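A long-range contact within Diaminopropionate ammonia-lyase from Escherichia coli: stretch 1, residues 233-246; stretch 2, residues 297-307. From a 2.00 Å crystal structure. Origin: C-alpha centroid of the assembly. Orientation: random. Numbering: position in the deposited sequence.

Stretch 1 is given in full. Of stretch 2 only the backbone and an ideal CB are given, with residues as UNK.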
# COMPACT_ATOMS: atom_id res chain seq x y z
N VAL B 233 25.44 10.88 -6.14
CA VAL B 233 26.74 11.14 -6.79
C VAL B 233 27.12 10.03 -7.76
O VAL B 233 28.07 10.19 -8.54
CB VAL B 233 27.90 11.31 -5.79
CG1 VAL B 233 27.73 12.60 -4.98
CG2 VAL B 233 28.05 10.08 -4.89
N GLY B 234 26.42 8.90 -7.70
CA GLY B 234 26.69 7.81 -8.62
C GLY B 234 27.65 6.77 -8.11
O GLY B 234 28.18 5.97 -8.89
N ALA B 235 27.90 6.74 -6.80
CA ALA B 235 28.79 5.69 -6.27
C ALA B 235 28.12 4.32 -6.41
O ALA B 235 28.73 3.38 -6.92
CB ALA B 235 29.21 5.97 -4.82
N MET B 236 26.86 4.22 -5.99
CA MET B 236 26.11 2.98 -6.18
C MET B 236 26.01 2.61 -7.66
O MET B 236 26.40 1.51 -8.04
CB MET B 236 24.71 3.04 -5.55
CG MET B 236 23.96 1.69 -5.61
SD MET B 236 23.17 1.27 -7.18
CE MET B 236 21.73 2.33 -7.15
N ALA B 237 25.49 3.52 -8.49
CA ALA B 237 25.33 3.23 -9.93
C ALA B 237 26.66 2.82 -10.55
O ALA B 237 26.73 1.84 -11.29
CB ALA B 237 24.72 4.42 -10.69
N GLY B 238 27.73 3.54 -10.23
CA GLY B 238 29.04 3.22 -10.82
C GLY B 238 29.48 1.81 -10.44
O GLY B 238 29.81 0.99 -11.30
N GLY B 239 29.45 1.52 -9.14
CA GLY B 239 29.87 0.22 -8.61
C GLY B 239 29.05 -0.93 -9.17
O GLY B 239 29.59 -1.95 -9.61
N VAL B 240 27.73 -0.74 -9.16
CA VAL B 240 26.81 -1.78 -9.60
C VAL B 240 26.81 -1.96 -11.13
O VAL B 240 26.85 -3.09 -11.61
CB VAL B 240 25.41 -1.49 -9.03
CG1 VAL B 240 24.32 -2.36 -9.67
CG2 VAL B 240 25.43 -1.69 -7.51
N LEU B 241 26.78 -0.87 -11.90
CA LEU B 241 26.81 -0.97 -13.36
C LEU B 241 28.16 -1.54 -13.79
O LEU B 241 28.24 -2.31 -14.77
CB LEU B 241 26.48 0.36 -14.06
CG LEU B 241 26.42 0.32 -15.59
CD1 LEU B 241 25.26 -0.51 -16.14
CD2 LEU B 241 26.42 1.71 -16.23
N GLY B 242 29.20 -1.21 -13.05
CA GLY B 242 30.53 -1.75 -13.35
C GLY B 242 30.53 -3.26 -13.28
O GLY B 242 31.01 -3.93 -14.20
N TYR B 243 29.95 -3.80 -12.20
CA TYR B 243 29.85 -5.25 -12.02
C TYR B 243 28.97 -5.88 -13.10
O TYR B 243 29.38 -6.85 -13.73
CB TYR B 243 29.30 -5.62 -10.64
CG TYR B 243 29.04 -7.12 -10.47
CD1 TYR B 243 27.82 -7.71 -10.82
CD2 TYR B 243 30.04 -7.97 -10.00
CE1 TYR B 243 27.60 -9.08 -10.69
CE2 TYR B 243 29.83 -9.33 -9.85
CZ TYR B 243 28.61 -9.88 -10.19
OH TYR B 243 28.44 -11.24 -10.03
N LEU B 244 27.77 -5.33 -13.30
CA LEU B 244 26.78 -5.90 -14.21
C LEU B 244 27.29 -5.96 -15.65
O LEU B 244 27.09 -6.95 -16.37
CB LEU B 244 25.48 -5.10 -14.16
CG LEU B 244 24.62 -5.23 -12.90
CD1 LEU B 244 23.40 -4.32 -12.96
CD2 LEU B 244 24.20 -6.67 -12.66
N VAL B 245 27.96 -4.88 -16.04
CA VAL B 245 28.43 -4.69 -17.40
C VAL B 245 29.65 -5.59 -17.62
O VAL B 245 29.90 -6.03 -18.74
CB VAL B 245 28.64 -3.18 -17.64
CG1 VAL B 245 30.03 -2.82 -18.12
CG2 VAL B 245 27.50 -2.57 -18.43
N ASP B 246 30.35 -5.92 -16.54
CA ASP B 246 31.38 -6.96 -16.60
C ASP B 246 30.79 -8.35 -16.83
O ASP B 246 31.35 -9.14 -17.58
CB ASP B 246 32.26 -6.95 -15.33
CG ASP B 246 33.51 -7.82 -15.48
OD1 ASP B 246 34.23 -7.69 -16.49
OD2 ASP B 246 33.77 -8.64 -14.57
N UNK B 297 34.86 8.73 -9.78
CA UNK B 297 35.02 7.28 -9.95
C UNK B 297 33.78 6.67 -10.60
O UNK B 297 33.89 5.82 -11.49
CB UNK B 297 35.29 6.61 -8.60
N UNK B 298 32.60 7.12 -10.16
CA UNK B 298 31.35 6.66 -10.71
C UNK B 298 31.08 7.23 -12.09
O UNK B 298 30.61 6.51 -12.97
CB UNK B 298 30.20 7.02 -9.76
N UNK B 299 31.39 8.51 -12.28
CA UNK B 299 31.08 9.21 -13.51
C UNK B 299 31.77 8.58 -14.68
O UNK B 299 31.20 8.49 -15.77
CB UNK B 299 31.47 10.69 -13.41
N UNK B 300 32.99 8.12 -14.45
CA UNK B 300 33.78 7.44 -15.47
C UNK B 300 33.03 6.22 -16.02
O UNK B 300 32.91 6.06 -17.24
CB UNK B 300 35.13 7.02 -14.90
N UNK B 301 32.53 5.38 -15.12
CA UNK B 301 31.77 4.18 -15.48
C UNK B 301 30.49 4.53 -16.24
O UNK B 301 30.17 3.93 -17.27
CB UNK B 301 31.43 3.38 -14.22
N UNK B 302 29.76 5.52 -15.72
CA UNK B 302 28.46 5.89 -16.29
C UNK B 302 28.61 6.53 -17.67
O UNK B 302 27.88 6.18 -18.60
CB UNK B 302 27.73 6.85 -15.35
N UNK B 303 29.55 7.46 -17.80
CA UNK B 303 29.83 8.11 -19.07
C UNK B 303 30.19 7.06 -20.13
O UNK B 303 29.73 7.13 -21.27
CB UNK B 303 30.96 9.13 -18.91
N UNK B 304 31.01 6.08 -19.73
CA UNK B 304 31.41 4.98 -20.61
C UNK B 304 30.31 4.00 -20.96
O UNK B 304 30.19 3.59 -22.12
CB UNK B 304 32.56 4.21 -19.96
N UNK B 305 29.51 3.63 -19.97
CA UNK B 305 28.71 2.41 -20.06
C UNK B 305 27.19 2.58 -19.90
O UNK B 305 26.43 1.67 -20.26
CB UNK B 305 29.20 1.43 -18.99
N UNK B 306 26.74 3.70 -19.35
CA UNK B 306 25.29 3.94 -19.19
C UNK B 306 24.61 4.16 -20.53
O UNK B 306 25.14 4.84 -21.40
CB UNK B 306 25.04 5.15 -18.29
N UNK B 307 23.41 3.61 -20.71
CA UNK B 307 22.73 3.75 -21.99
C UNK B 307 22.01 5.10 -22.05
O UNK B 307 22.10 5.82 -23.04
CB UNK B 307 21.74 2.60 -22.21

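Two helices, 235-246 and 297-305, cross at 52° with their axes 7.9 Å apart at closest approach, and no hydrogen bond links the two stretches. The contact must therefore be read as shape and apolar packing.

Position 297 sends its CA-to-CB bond sideways, and no atom of stretch 1 lies within 5.5 Å of the ideal CB, so almost any helix-compatible residue would do; the deposited one is L297, which makes no contact across the pair.

Position 298 is the strictest. Its CB would point toward stretch 1, 2.4 Å from G234 O, which is a clash. The helical backbone angles do not themselves demand glycine, but the neighbor does: any side chain begins with the atom that collides. The residue is G298, and it meets another glycine, with G238 CA 4.1 Å from G298 CA. The bareness is mutual, since an ideal CB on G238 would come within 2.8 Å of G298 CA. G298 CA also lies 3.7 Å from G234 O, the acceptor of the helical hydrogen bond from G238 N.

Positions 299 and 300 are free of stretch 1, the first pointing away and the second out of reach. Large or charged residues are equally admissible; they are W299 and E300.

At 301 the CB again points toward stretch 1, 4.1 Å from G238 O and 5.2 Å from G242 N. The glycines at G238 and G242 leave a shallow, side-chain-free strip of backbone. Valine, isoleucine, leucine or methionine could lie along it. G238 O already accepts the helical hydrogen bond from G242 N (2.9 Å), so nothing demands a donor, though serine or threonine is not excluded. I301 takes the place, its CG2 3.5 Å from G238 O and 3.9 Å from G242 N.

Position 302 starts sideways, with its ideal CB 5.4 Å from L241 CD2, so a short side chain would barely touch. A longer apolar one, leucine or methionine, could reach back to A237 and L241. L302, with chi1 m and chi2 t, does so: its CD2 lies 3.9 Å from A237 CB and 4.0 Å from L241 CD2, and its CD1, also near A237 CB, is 4.5 Å from G234 CA.

Position 303 is out of reach, and 304 points sideways, its ideal CB more than 5.5 Å from stretch 1, so polar or apolar residues would do; they are R303 and N304.

At 305 the CB points toward stretch 1, 3.9 Å from L241 CD2 and 4.4 Å from V245 CG2. That closeness favors small or modest apolar residues such as alanine, cysteine or valine. C305 fits, its CB 4.0 Å from L241 CD2 and its SG 3.8 Å from V245 CG1.

Position 306 leaves the helix, its CB sideways but 4.2 Å from L241 CD2; a small apolar group suffices. A306 supplies a methyl.

Position 307 is unconstrained by stretch 1, and T307 makes no contact with it.

Stretch 2 297-307: LGWEILRNCAT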
# COMPACT_ATOMS: atom_id res chain seq x y z
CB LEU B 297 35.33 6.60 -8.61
CG LEU B 297 36.65 6.95 -7.92
CD1 LEU B 297 36.63 6.45 -6.48
CD2 LEU B 297 37.86 6.41 -8.65
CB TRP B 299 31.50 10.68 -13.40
CG TRP B 299 31.48 11.38 -14.73
CD1 TRP B 299 32.54 12.02 -15.38
CD2 TRP B 299 30.34 11.50 -15.65
NE1 TRP B 299 32.13 12.52 -16.59
CE2 TRP B 299 30.83 12.24 -16.82
CE3 TRP B 299 28.99 11.07 -15.62
CZ2 TRP B 299 30.01 12.55 -17.90
CZ3 TRP B 299 28.17 11.39 -16.73
CH2 TRP B 299 28.67 12.11 -17.84
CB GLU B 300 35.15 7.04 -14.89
CG GLU B 300 36.07 6.33 -15.87
CD GLU B 300 36.67 7.23 -16.95
OE1 GLU B 300 36.83 8.46 -16.72
OE2 GLU B 300 36.99 6.71 -18.04
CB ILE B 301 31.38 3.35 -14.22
CG1 ILE B 301 32.62 2.94 -13.38
CG2 ILE B 301 30.46 2.18 -14.56
CD1 ILE B 301 33.81 2.44 -14.15
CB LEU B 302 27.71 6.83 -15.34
CG LEU B 302 27.50 6.31 -13.91
CD1 LEU B 302 26.72 7.32 -13.08
CD2 LEU B 302 26.79 4.96 -13.92
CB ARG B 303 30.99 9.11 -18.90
CG ARG B 303 31.33 9.94 -20.12
CD ARG B 303 32.79 10.36 -20.05
NE ARG B 303 33.39 10.27 -21.38
CZ ARG B 303 33.51 11.27 -22.23
NH1 ARG B 303 33.11 12.49 -21.90
NH2 ARG B 303 34.06 11.07 -23.42
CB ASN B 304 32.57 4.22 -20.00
CG ASN B 304 33.87 4.98 -20.07
OD1 ASN B 304 33.92 6.12 -20.53
ND2 ASN B 304 34.94 4.36 -19.60
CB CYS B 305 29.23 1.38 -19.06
SG CYS B 305 30.76 0.60 -19.58
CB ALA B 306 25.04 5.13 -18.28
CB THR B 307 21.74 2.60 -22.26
OG1 THR B 307 22.35 1.35 -21.88
CG2 THR B 307 21.35 2.56 -23.75
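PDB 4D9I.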